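Beta-N-acetylhexosaminidase (Arthrobacter aurescens, PDB 3RCN) probably hydrolyses terminal non-reducing N-acetyl-D-hexosamine residues from N-acetyl-beta-D-hexosaminides, as a member of glycoside hydrolase family 20. Local coordinates at residues 42-47 and 234-239; 157-162 and 507-512; 165-170 and 500-505; 410-415 and 467-472. All coordinates share one frame; numbering follows the deposited sequence.

How the contacts relate
Contacts 3 and 4 are buried, whereas contacts 1 and 2 are partly buried; of the four, only contact 3 is untouched by the second subunit. Contacts 2 and 3 hold the same two elements, helix 154-166 and helix 491-508, about 10 Å apart between centres. Contact 1 sets the smaller N-terminal domain against the barrel, and contact 4 ties a long loop to helix 464-471. Contact 1 joins a tryptophan to arginines, with water, glycerol and sulfate beside them; contact 2 relies on an arginine and an aliphatic touch, contact 3 on a histidine pair, contact 4 on a glutamine amide. The Arg-236 to Glu-162 salt bridge joins contacts 1 and 2, and Phe-472 of contact 4 meets His-167 of contact 3.

Contact 1. Residues 42-47 and 234-239; sequences RRWLTR and ADRHIT. With GOL (glycerol), chain N; SO4 (sulfate ion), chain H; SO4 (sulfate ion), chain I.
Trp-44 and Arg-236 form the close-packed part of this contact. The indole presents its CD1-NE1 edge to one face of the guanidinium, the two planes standing 85° apart, with Trp-44 NE1 3.9 Å from Arg-236 NE. The first torsion of Trp-44, with CG anti to the backbone N (chi1 176°), swings the ring off helix 39-53 toward this partner, and Phe-99 meets the same ring edge-to-face. Arginine suits the spot because its flat end can lie against an aromatic rim while its charge is answered by a salt bridge to Glu-162.

The other side is looser and wet. Water 1 accepts from both Arg-47 NH2, at 2.7 Å, and Arg-236 NH2, at 3.2 Å, bridging two like charges. Asp-235 OD2 stays 4.2 Å from Arg-47 NH2, too far for a salt bridge. A glycerol, probably from the crystallisation liquor, takes hydrogen bonds from Arg-43 NE and Arg-47 NH1 and gives one to the carbonyl O of Asp-235. Sulfates lie beside the same arginines, and Asp-56 of the second subunit pairs with Arg-43. Such mixed packing joins the N-terminal domain of a family 20 hydrolase to the helical outside of its catalytic TIM barrel.

Contact 2. Residues 157-162 and 507-512; sequences VLRFIE and EAMGVE
Arg-159, bent at both chi2 and chi3, brings the edge of its guanidinium to the backbone of Met-509, a selenomethionine, with the carbonyl O of Met-509 3.0 Å from NH1 of Arg-159 and near the guanidinium plane. That reach runs from helix 154-166, which links strands 140-146 and 171-178 in a beta-alpha-beta unit of the TIM barrel, to the C-terminal end of helix 491-508. The latter ends in a Schellman motif: Gly-510 takes a positive phi of 82°, easily adopted without a side chain, and its N bonds back to the O of Glu-507. A long arginine suits this surface position, since its charge also has a long salt bridge one helical turn along, Arg-159 NH2 to Glu-162 OE1 at 4.0 Å, and a weak ion pair with Asp-155 of the second subunit.

Glu-162 and Met-509 cross at about a right angle. The methyl CE of Met-509 lies 3.6 Å from CG of Glu-162, a touch that is less certain because Met-509 has two conformers. Glu-162 offers its aliphatic part because CG stands anti to the backbone N (chi1 -174°) and the chain then bends at chi2 (81°), carrying the carboxylate off to its salt bridge with Arg-236.

Contact 3. Residues 165-170 and 500-505; sequences AMHKLN and GAHLAR
NE2 of His-167 and NE2 of His-502 share a hydrogen bond of 2.7 Å, in which either nitrogen could be the donor. The rings meet rim to rim, their planes 77° apart, and neither covers the face of the other. The other nitrogen of the His-502 ring, ND1, accepts from Arg-505 NH1 at 2.8 Å; this bond lies almost in the planes of both ring and guanidinium, so His-502 is held through both nitrogens and its rotation is fixed. Histidine suits a buried place where one flat group must serve two polar neighbours. With an alanine here, His-167 would probably lose its ring partner and Arg-505 NH1 its acceptor, leaving a gap between the helices.

The chain elements are the end of helix 154-166, part of a beta-alpha-beta unit of the TIM barrel, and helix 491-508, which has a wider pi-type turn at 500-502. The first of these helices closes in a Schellman motif with Lys-168 at positive phi, and His-167 comes just before the reversal.

Selenomethionine Met-166 fills in beside the histidines. Bent at chi2 (-93°) and chi3, it lays SE over one face of His-167, toward the rim, and 3.7 Å from CE1 of His-502. Ser-476 adds a weak hydrogen bond to His-167 NE2.

Contact 4. Residues 410-415 and 467-472; sequences HRQADG and VQFAAF. With SO4 (sulfate ion), chain G.
Gln-412 makes the direct hydrogen bond of this contact, from NE2 to the carbonyl O of Phe-469 at 2.9 Å, with an N-H...O angle of 146°. Its CG stands anti to the carbonyl carbon (chi1 -53°) and the chain runs extended beyond, carrying the amide to the helix end. The acceptor lies close to the glutamine's amide plane, whereas the donor sits 36° above the carbonyl plane. NE2 also bonds to a glycerol.

A second, water-mediated link uses the amide's other half. Water 2 donates to OE1 of Gln-412 at 2.8 Å and to the O of Ala-470 at 3.0 Å, and Arg-474 donates to the same carbonyl. The carbonyls of Phe-469 and Ala-470 lie in the last turn of helix 464-471, where later helical amides run out, so glutamine, with a donor and an acceptor, suits the place. The helix follows TIM-barrel strand 449-456, and loop 410-415 follows its parallel neighbour, strand 397-400. A leucine in place of Gln-412 would probably leave the Phe-469 carbonyl without this donor and water 2 without one of its anchors.

Packing is slight: CE1 of Phe-469 comes 3.9 Å from NE2 of Gln-412, which lies oblique to the ring. Anion binding, less certain because Gly-415 is poorly ordered, lies at the loop's other end, where a sulfate, probably liquor-derived like the glycerol, accepts from Gly-415 N and Lys-532.

Contact 1. Residues 42-47 and 234-239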
# COMPACT_ATOMS: atom_id res chain seq x y z
N ARG A 42 2.49 15.92 -18.52
CA ARG A 42 1.54 16.91 -18.02
C ARG A 42 0.45 16.22 -17.19
O ARG A 42 0.07 16.69 -16.12
CB ARG A 42 0.92 17.72 -19.15
CG ARG A 42 -0.13 18.73 -18.67
CD ARG A 42 -1.33 18.77 -19.60
NE ARG A 42 -1.33 19.95 -20.46
CZ ARG A 42 -1.86 19.98 -21.69
NH1 ARG A 42 -2.42 18.90 -22.21
NH2 ARG A 42 -1.82 21.11 -22.40
N ARG A 43 -0.05 15.09 -17.70
CA ARG A 43 -1.07 14.32 -17.00
C ARG A 43 -0.58 13.84 -15.64
O ARG A 43 -1.30 13.96 -14.64
CB ARG A 43 -1.54 13.14 -17.85
CG ARG A 43 -2.33 13.55 -19.09
CD ARG A 43 -2.90 12.35 -19.85
NE ARG A 43 -1.85 11.59 -20.52
CZ ARG A 43 -1.56 11.70 -21.81
NH1 ARG A 43 -2.25 12.53 -22.58
NH2 ARG A 43 -0.58 10.98 -22.33
N TRP A 44 0.63 13.31 -15.58
CA TRP A 44 1.16 12.81 -14.32
C TRP A 44 1.29 13.93 -13.28
O TRP A 44 0.92 13.75 -12.12
CB TRP A 44 2.50 12.12 -14.50
CG TRP A 44 3.05 11.71 -13.19
CD1 TRP A 44 2.78 10.57 -12.51
CD2 TRP A 44 3.92 12.48 -12.36
NE1 TRP A 44 3.45 10.57 -11.31
CE2 TRP A 44 4.15 11.73 -11.20
CE3 TRP A 44 4.53 13.73 -12.50
CZ2 TRP A 44 4.96 12.19 -10.17
CZ3 TRP A 44 5.34 14.18 -11.48
CH2 TRP A 44 5.55 13.42 -10.33
N LEU A 45 1.84 15.07 -13.69
CA LEU A 45 2.00 16.21 -12.80
C LEU A 45 0.64 16.71 -12.28
O LEU A 45 0.44 16.91 -11.07
CB LEU A 45 2.71 17.34 -13.53
CG LEU A 45 3.13 18.52 -12.67
CD1 LEU A 45 4.11 18.05 -11.60
CD2 LEU A 45 3.76 19.60 -13.54
N THR A 46 -0.29 16.89 -13.21
CA THR A 46 -1.65 17.25 -12.88
C THR A 46 -2.23 16.33 -11.81
O THR A 46 -2.79 16.80 -10.83
CB THR A 46 -2.56 17.19 -14.12
OG1 THR A 46 -2.25 18.29 -14.98
CG2 THR A 46 -4.03 17.28 -13.70
N ARG A 47 -2.08 15.03 -11.98
CA ARG A 47 -2.57 14.08 -10.99
C ARG A 47 -1.84 14.20 -9.66
O ARG A 47 -2.46 14.21 -8.60
CB ARG A 47 -2.49 12.65 -11.51
CG ARG A 47 -3.49 12.32 -12.59
CD ARG A 47 -4.07 10.94 -12.40
NE ARG A 47 -3.03 9.92 -12.29
CZ ARG A 47 -2.40 9.42 -13.34
NH1 ARG A 47 -2.71 9.86 -14.56
NH2 ARG A 47 -1.46 8.50 -13.19
N ALA A 234 5.25 2.59 -16.81
CA ALA A 234 5.48 3.27 -18.08
C ALA A 234 5.07 4.74 -18.00
O ALA A 234 5.70 5.62 -18.61
CB ALA A 234 4.76 2.55 -19.21
N ASP A 235 4.01 5.01 -17.24
CA ASP A 235 3.60 6.39 -17.00
C ASP A 235 4.71 7.16 -16.28
O ASP A 235 4.85 8.36 -16.43
CB ASP A 235 2.32 6.45 -16.16
CG ASP A 235 1.05 6.26 -16.99
OD1 ASP A 235 1.14 6.26 -18.25
OD2 ASP A 235 -0.04 6.14 -16.36
N ARG A 236 5.48 6.44 -15.47
CA ARG A 236 6.64 6.99 -14.76
C ARG A 236 8.01 6.75 -15.44
O ARG A 236 9.06 6.92 -14.81
CB ARG A 236 6.63 6.57 -13.29
CG ARG A 236 5.48 7.21 -12.50
CD ARG A 236 4.89 6.22 -11.51
NE ARG A 236 3.69 6.74 -10.86
CZ ARG A 236 2.46 6.68 -11.37
NH1 ARG A 236 2.24 6.13 -12.56
NH2 ARG A 236 1.44 7.17 -10.69
N HIS A 237 7.99 6.23 -16.67
CA HIS A 237 9.22 6.07 -17.46
C HIS A 237 10.18 5.08 -16.83
O HIS A 237 11.39 5.24 -16.84
CB HIS A 237 9.89 7.42 -17.75
CG HIS A 237 9.07 8.28 -18.65
ND1 HIS A 237 9.08 8.14 -20.02
CD2 HIS A 237 8.16 9.25 -18.38
CE1 HIS A 237 8.24 9.01 -20.55
NE2 HIS A 237 7.67 9.69 -19.58
N ILE A 238 9.59 4.04 -16.27
CA ILE A 238 10.36 2.94 -15.74
C ILE A 238 10.10 1.72 -16.63
O ILE A 238 8.94 1.41 -16.96
CB ILE A 238 9.97 2.68 -14.28
CG1 ILE A 238 10.33 3.90 -13.44
CG2 ILE A 238 10.64 1.43 -13.76
CD1 ILE A 238 9.67 3.94 -12.07
N THR A 239 11.18 1.07 -17.05
CA THR A 239 11.09 -0.14 -17.85
C THR A 239 11.03 -1.30 -16.86
O THR A 239 11.79 -1.34 -15.90
CB THR A 239 12.30 -0.25 -18.80
OG1 THR A 239 12.23 0.78 -19.79
CG2 THR A 239 12.35 -1.62 -19.49
C1 GOL N . 2.36 9.44 -18.33
O1 GOL N . 3.45 10.28 -18.00
C2 GOL N . 1.02 10.05 -17.91
O2 GOL N . 0.02 9.79 -18.88
C3 GOL N . 0.60 9.49 -16.56
O3 GOL N . -0.76 9.78 -16.30
S SO4 H . -5.20 13.34 -15.93
O1 SO4 H . -5.43 13.64 -14.52
O2 SO4 H . -4.91 14.59 -16.63
O3 SO4 H . -4.08 12.41 -16.04
O4 SO4 H . -6.38 12.70 -16.49
S SO4 I . -1.72 12.84 -26.11
O1 SO4 I . -2.98 12.10 -26.01
O2 SO4 I . -1.87 14.15 -25.48
O3 SO4 I . -0.65 12.09 -25.46
O4 SO4 I . -1.38 13.03 -27.52
O HOH W 1 -1.77 7.06 -10.89

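Contact 2. Residues 157-162 and 507-512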
# COMPACT_ATOMS: atom_id res chain seq x y z
N VAL A 157 3.66 -2.69 -4.41
CA VAL A 157 4.48 -2.61 -5.62
C VAL A 157 4.33 -1.25 -6.32
O VAL A 157 5.32 -0.64 -6.72
CB VAL A 157 4.17 -3.75 -6.64
CG1 VAL A 157 4.96 -3.56 -7.93
CG2 VAL A 157 4.44 -5.13 -6.04
N LEU A 158 3.10 -0.75 -6.47
CA LEU A 158 2.91 0.50 -7.19
C LEU A 158 3.50 1.63 -6.38
O LEU A 158 4.00 2.61 -6.94
CB LEU A 158 1.43 0.76 -7.46
CG LEU A 158 0.70 -0.39 -8.14
CD1 LEU A 158 -0.81 -0.17 -8.15
CD2 LEU A 158 1.25 -0.59 -9.56
N ARG A 159 3.44 1.49 -5.06
CA ARG A 159 4.00 2.52 -4.18
C ARG A 159 5.52 2.53 -4.21
O ARG A 159 6.15 3.59 -4.24
CB ARG A 159 3.51 2.35 -2.74
CG ARG A 159 2.20 3.08 -2.48
CD ARG A 159 2.48 4.46 -1.95
NE ARG A 159 2.30 5.49 -2.95
CZ ARG A 159 2.70 6.75 -2.80
NH1 ARG A 159 3.32 7.10 -1.68
NH2 ARG A 159 2.52 7.64 -3.76
N PHE A 160 6.11 1.34 -4.20
CA PHE A 160 7.54 1.20 -4.41
C PHE A 160 7.98 1.82 -5.75
O PHE A 160 9.01 2.48 -5.83
CB PHE A 160 7.92 -0.28 -4.34
CG PHE A 160 9.40 -0.54 -4.52
CD1 PHE A 160 10.27 -0.46 -3.44
CD2 PHE A 160 9.91 -0.87 -5.77
CE1 PHE A 160 11.62 -0.70 -3.60
CE2 PHE A 160 11.26 -1.11 -5.94
CZ PHE A 160 12.12 -1.03 -4.85
N ILE A 161 7.18 1.60 -6.79
CA ILE A 161 7.48 2.15 -8.11
C ILE A 161 7.42 3.68 -8.11
O ILE A 161 8.24 4.34 -8.74
CB ILE A 161 6.53 1.59 -9.19
CG1 ILE A 161 6.91 0.16 -9.54
CG2 ILE A 161 6.57 2.47 -10.44
CD1 ILE A 161 5.85 -0.60 -10.34
N GLU A 162 6.45 4.22 -7.39
CA GLU A 162 6.28 5.67 -7.28
C GLU A 162 7.49 6.31 -6.60
O GLU A 162 7.98 7.37 -7.02
CB GLU A 162 5.00 5.98 -6.51
CG GLU A 162 4.66 7.46 -6.46
CD GLU A 162 3.96 7.96 -7.72
OE1 GLU A 162 2.71 7.95 -7.73
OE2 GLU A 162 4.66 8.38 -8.68
N GLU A 507 9.47 10.34 4.30
CA GLU A 507 8.39 10.25 5.27
C GLU A 507 7.07 10.59 4.59
O GLU A 507 6.06 9.94 4.82
CB GLU A 507 8.62 11.16 6.47
CG GLU A 507 9.68 10.65 7.44
CD GLU A 507 10.02 11.66 8.53
OE1 GLU A 507 9.09 12.37 9.02
OE2 GLU A 507 11.21 11.75 8.90
N ALA A 508 7.09 11.61 3.74
CA ALA A 508 5.87 12.05 3.08
C ALA A 508 5.32 10.99 2.11
O ALA A 508 4.12 10.95 1.85
CB ALA A 508 6.11 13.39 2.37
N MSE A 509 6.20 10.15 1.58
CA MSE A 509 5.80 9.12 0.61
C MSE A 509 5.47 7.79 1.28
O MSE A 509 5.24 6.79 0.60
CB MSE A 509 6.87 8.93 -0.46
CG MSE A 509 7.15 10.17 -1.30
SE MSE A 509 8.13 9.80 -2.95
CE MSE A 509 6.64 9.15 -4.02
N GLY A 510 5.48 7.77 2.60
CA GLY A 510 5.13 6.57 3.35
C GLY A 510 6.24 5.55 3.48
O GLY A 510 6.00 4.37 3.73
N VAL A 511 7.48 5.99 3.35
CA VAL A 511 8.59 5.05 3.36
C VAL A 511 9.22 4.99 4.75
O VAL A 511 9.77 5.98 5.21
CB VAL A 511 9.68 5.48 2.34
CG1 VAL A 511 10.86 4.53 2.39
CG2 VAL A 511 9.10 5.54 0.94
N GLU A 512 9.16 3.83 5.40
CA GLU A 512 9.82 3.71 6.69
C GLU A 512 11.23 3.18 6.46
O GLU A 512 11.42 2.00 6.25
CB GLU A 512 9.08 2.71 7.60
CG GLU A 512 7.55 2.81 7.61
CD GLU A 512 6.88 1.90 8.66
OE1 GLU A 512 5.91 1.19 8.29
OE2 GLU A 512 7.30 1.90 9.84

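Contact 3. Residues 165-170 and 500-505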
# COMPACT_ATOMS: atom_id res chain seq x y z
N ALA A 165 10.48 6.37 -9.11
CA ALA A 165 10.44 7.41 -10.12
C ALA A 165 10.86 8.75 -9.51
O ALA A 165 11.40 9.63 -10.20
CB ALA A 165 9.05 7.49 -10.74
N MSE A 166 10.60 8.90 -8.22
CA MSE A 166 10.92 10.14 -7.52
C MSE A 166 12.44 10.29 -7.39
O MSE A 166 12.96 11.39 -7.27
CB MSE A 166 10.25 10.17 -6.14
CG MSE A 166 10.49 11.46 -5.36
SE MSE A 166 12.03 11.38 -4.16
CE MSE A 166 11.07 10.80 -2.50
N HIS A 167 13.13 9.16 -7.42
CA HIS A 167 14.60 9.16 -7.41
C HIS A 167 15.21 9.10 -8.82
O HIS A 167 16.43 9.03 -8.97
CB HIS A 167 15.12 8.03 -6.54
CG HIS A 167 14.84 8.23 -5.08
ND1 HIS A 167 13.68 7.80 -4.48
CD2 HIS A 167 15.57 8.83 -4.11
CE1 HIS A 167 13.71 8.12 -3.20
NE2 HIS A 167 14.84 8.73 -2.95
N LYS A 168 14.35 9.16 -9.83
CA LYS A 168 14.74 9.15 -11.24
C LYS A 168 15.37 7.83 -11.68
O LYS A 168 16.11 7.80 -12.64
CB LYS A 168 15.72 10.29 -11.51
CG LYS A 168 15.13 11.72 -11.38
CD LYS A 168 16.19 12.79 -11.71
CE LYS A 168 15.62 14.20 -11.88
NZ LYS A 168 15.19 14.83 -10.60
N LEU A 169 15.04 6.75 -10.97
CA LEU A 169 15.40 5.40 -11.38
C LEU A 169 14.49 5.00 -12.52
O LEU A 169 13.28 5.19 -12.43
CB LEU A 169 15.26 4.42 -10.21
CG LEU A 169 16.22 4.74 -9.06
CD1 LEU A 169 15.85 4.01 -7.78
CD2 LEU A 169 17.66 4.44 -9.44
N ASN A 170 15.09 4.56 -13.64
CA ASN A 170 14.35 4.09 -14.81
C ASN A 170 14.16 2.58 -15.06
O ASN A 170 13.49 2.21 -16.01
CB ASN A 170 14.83 4.80 -16.07
CG ASN A 170 16.25 4.46 -16.41
OD1 ASN A 170 16.87 3.61 -15.77
ND2 ASN A 170 16.78 5.12 -17.43
N GLY A 500 18.72 17.08 6.08
CA GLY A 500 18.10 18.39 5.94
C GLY A 500 16.74 18.40 5.26
O GLY A 500 15.82 19.06 5.72
N ALA A 501 16.61 17.67 4.15
CA ALA A 501 15.38 17.67 3.34
C ALA A 501 14.81 16.28 3.02
O ALA A 501 13.63 16.00 3.29
CB ALA A 501 15.53 18.51 2.08
N HIS A 502 15.61 15.46 2.35
CA HIS A 502 15.16 14.19 1.77
C HIS A 502 14.48 13.18 2.69
O HIS A 502 13.51 12.53 2.29
CB HIS A 502 16.30 13.50 1.03
CG HIS A 502 15.84 12.58 -0.05
ND1 HIS A 502 15.21 13.03 -1.19
CD2 HIS A 502 15.89 11.23 -0.15
CE1 HIS A 502 14.91 11.99 -1.96
NE2 HIS A 502 15.30 10.89 -1.35
N LEU A 503 14.98 13.01 3.91
CA LEU A 503 14.30 12.13 4.85
C LEU A 503 12.84 12.55 5.02
O LEU A 503 11.96 11.70 5.19
CB LEU A 503 15.00 12.10 6.22
CG LEU A 503 16.32 11.36 6.38
CD1 LEU A 503 16.62 11.22 7.86
CD2 LEU A 503 16.31 9.98 5.70
N ALA A 504 12.58 13.85 4.99
CA ALA A 504 11.22 14.37 5.12
C ALA A 504 10.38 13.99 3.91
O ALA A 504 9.17 13.77 4.03
CB ALA A 504 11.22 15.87 5.31
N ARG A 505 11.02 13.93 2.74
CA ARG A 505 10.35 13.50 1.51
C ARG A 505 9.99 12.01 1.56
O ARG A 505 8.88 11.62 1.16
CB ARG A 505 11.22 13.76 0.29
CG ARG A 505 11.44 15.22 -0.04
CD ARG A 505 12.39 15.36 -1.24
NE ARG A 505 13.02 16.67 -1.27
CZ ARG A 505 14.33 16.87 -1.29
NH1 ARG A 505 15.16 15.83 -1.31
NH2 ARG A 505 14.81 18.10 -1.31

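Contact 4. Residues 410-415 and 467-472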
# COMPACT_ATOMS: atom_id res chain seq x y z
N HIS A 410 21.70 -6.86 2.35
CA HIS A 410 22.83 -6.96 3.27
C HIS A 410 22.75 -5.92 4.37
O HIS A 410 22.37 -4.78 4.13
CB HIS A 410 24.18 -6.83 2.56
CG HIS A 410 24.50 -7.97 1.66
ND1 HIS A 410 25.76 -8.17 1.13
CD2 HIS A 410 23.73 -8.98 1.17
CE1 HIS A 410 25.75 -9.24 0.36
NE2 HIS A 410 24.53 -9.75 0.37
N ARG A 411 23.18 -6.33 5.57
CA ARG A 411 23.15 -5.51 6.77
C ARG A 411 23.81 -4.15 6.60
O ARG A 411 24.85 -4.03 5.96
CB ARG A 411 23.82 -6.27 7.91
CG ARG A 411 25.31 -6.47 7.72
CD ARG A 411 25.68 -7.84 8.22
NE ARG A 411 27.07 -8.19 7.94
CZ ARG A 411 28.01 -8.31 8.87
NH1 ARG A 411 27.71 -8.09 10.14
NH2 ARG A 411 29.24 -8.64 8.52
N GLN A 412 23.20 -3.12 7.20
CA GLN A 412 23.62 -1.73 7.02
C GLN A 412 24.63 -1.27 8.05
O GLN A 412 25.12 -0.15 7.98
CB GLN A 412 22.39 -0.82 7.04
CG GLN A 412 21.35 -1.31 6.05
CD GLN A 412 20.18 -0.37 5.88
OE1 GLN A 412 20.35 0.85 5.75
NE2 GLN A 412 18.98 -0.93 5.85
N ALA A 413 24.94 -2.13 9.00
CA ALA A 413 25.95 -1.80 10.00
C ALA A 413 26.50 -3.06 10.63
O ALA A 413 25.88 -4.12 10.56
CB ALA A 413 25.35 -0.88 11.06
N ASP A 414 27.67 -2.97 11.24
CA ASP A 414 28.20 -4.11 11.98
C ASP A 414 27.41 -4.30 13.27
O ASP A 414 26.80 -3.37 13.79
CB ASP A 414 29.68 -3.90 12.29
CG ASP A 414 29.92 -2.78 13.29
OD1 ASP A 414 30.93 -2.83 14.01
OD2 ASP A 414 29.08 -1.86 13.35
N GLY A 415 27.44 -5.53 13.79
CA GLY A 415 26.88 -5.79 15.10
C GLY A 415 25.55 -6.52 15.18
O GLY A 415 24.99 -6.97 14.18
N VAL A 467 11.00 -4.41 3.51
CA VAL A 467 11.62 -4.04 2.25
C VAL A 467 12.04 -2.57 2.23
O VAL A 467 13.11 -2.21 1.71
CB VAL A 467 10.70 -4.36 1.06
CG1 VAL A 467 11.17 -3.61 -0.18
CG2 VAL A 467 10.64 -5.88 0.81
N GLN A 468 11.21 -1.70 2.81
CA GLN A 468 11.52 -0.27 2.86
C GLN A 468 12.73 0.01 3.75
O GLN A 468 13.56 0.89 3.47
CB GLN A 468 10.31 0.52 3.37
CG GLN A 468 9.13 0.48 2.41
CD GLN A 468 7.96 1.28 2.92
OE1 GLN A 468 7.79 1.46 4.13
NE2 GLN A 468 7.16 1.80 2.00
N PHE A 469 12.82 -0.75 4.83
CA PHE A 469 13.90 -0.62 5.76
C PHE A 469 15.20 -0.99 5.02
O PHE A 469 16.22 -0.30 5.13
CB PHE A 469 13.64 -1.53 6.96
CG PHE A 469 14.76 -1.57 7.96
CD1 PHE A 469 15.81 -2.46 7.80
CD2 PHE A 469 14.76 -0.71 9.05
CE1 PHE A 469 16.85 -2.49 8.72
CE2 PHE A 469 15.79 -0.74 9.96
CZ PHE A 469 16.84 -1.63 9.79
N ALA A 470 15.14 -2.08 4.26
CA ALA A 470 16.30 -2.56 3.53
C ALA A 470 16.71 -1.57 2.45
O ALA A 470 17.88 -1.24 2.32
CB ALA A 470 16.03 -3.94 2.92
N ALA A 471 15.74 -1.08 1.70
CA ALA A 471 16.05 -0.27 0.53
C ALA A 471 16.49 1.14 0.89
O ALA A 471 17.28 1.74 0.17
CB ALA A 471 14.86 -0.23 -0.42
N PHE A 472 15.98 1.68 1.98
CA PHE A 472 16.26 3.08 2.29
C PHE A 472 16.91 3.25 3.65
O PHE A 472 16.63 2.47 4.56
CB PHE A 472 15.00 3.92 2.19
CG PHE A 472 14.47 4.02 0.80
CD1 PHE A 472 15.01 4.94 -0.08
CD2 PHE A 472 13.46 3.17 0.36
CE1 PHE A 472 14.55 5.04 -1.38
CE2 PHE A 472 12.99 3.27 -0.93
CZ PHE A 472 13.53 4.20 -1.81
S SO4 G . 30.59 -8.01 13.17
O1 SO4 G . 29.69 -8.50 14.21
O2 SO4 G . 30.03 -6.84 12.49
O3 SO4 G . 31.86 -7.64 13.78
O4 SO4 G . 30.81 -9.06 12.17
O HOH W 2 19.16 1.26 3.23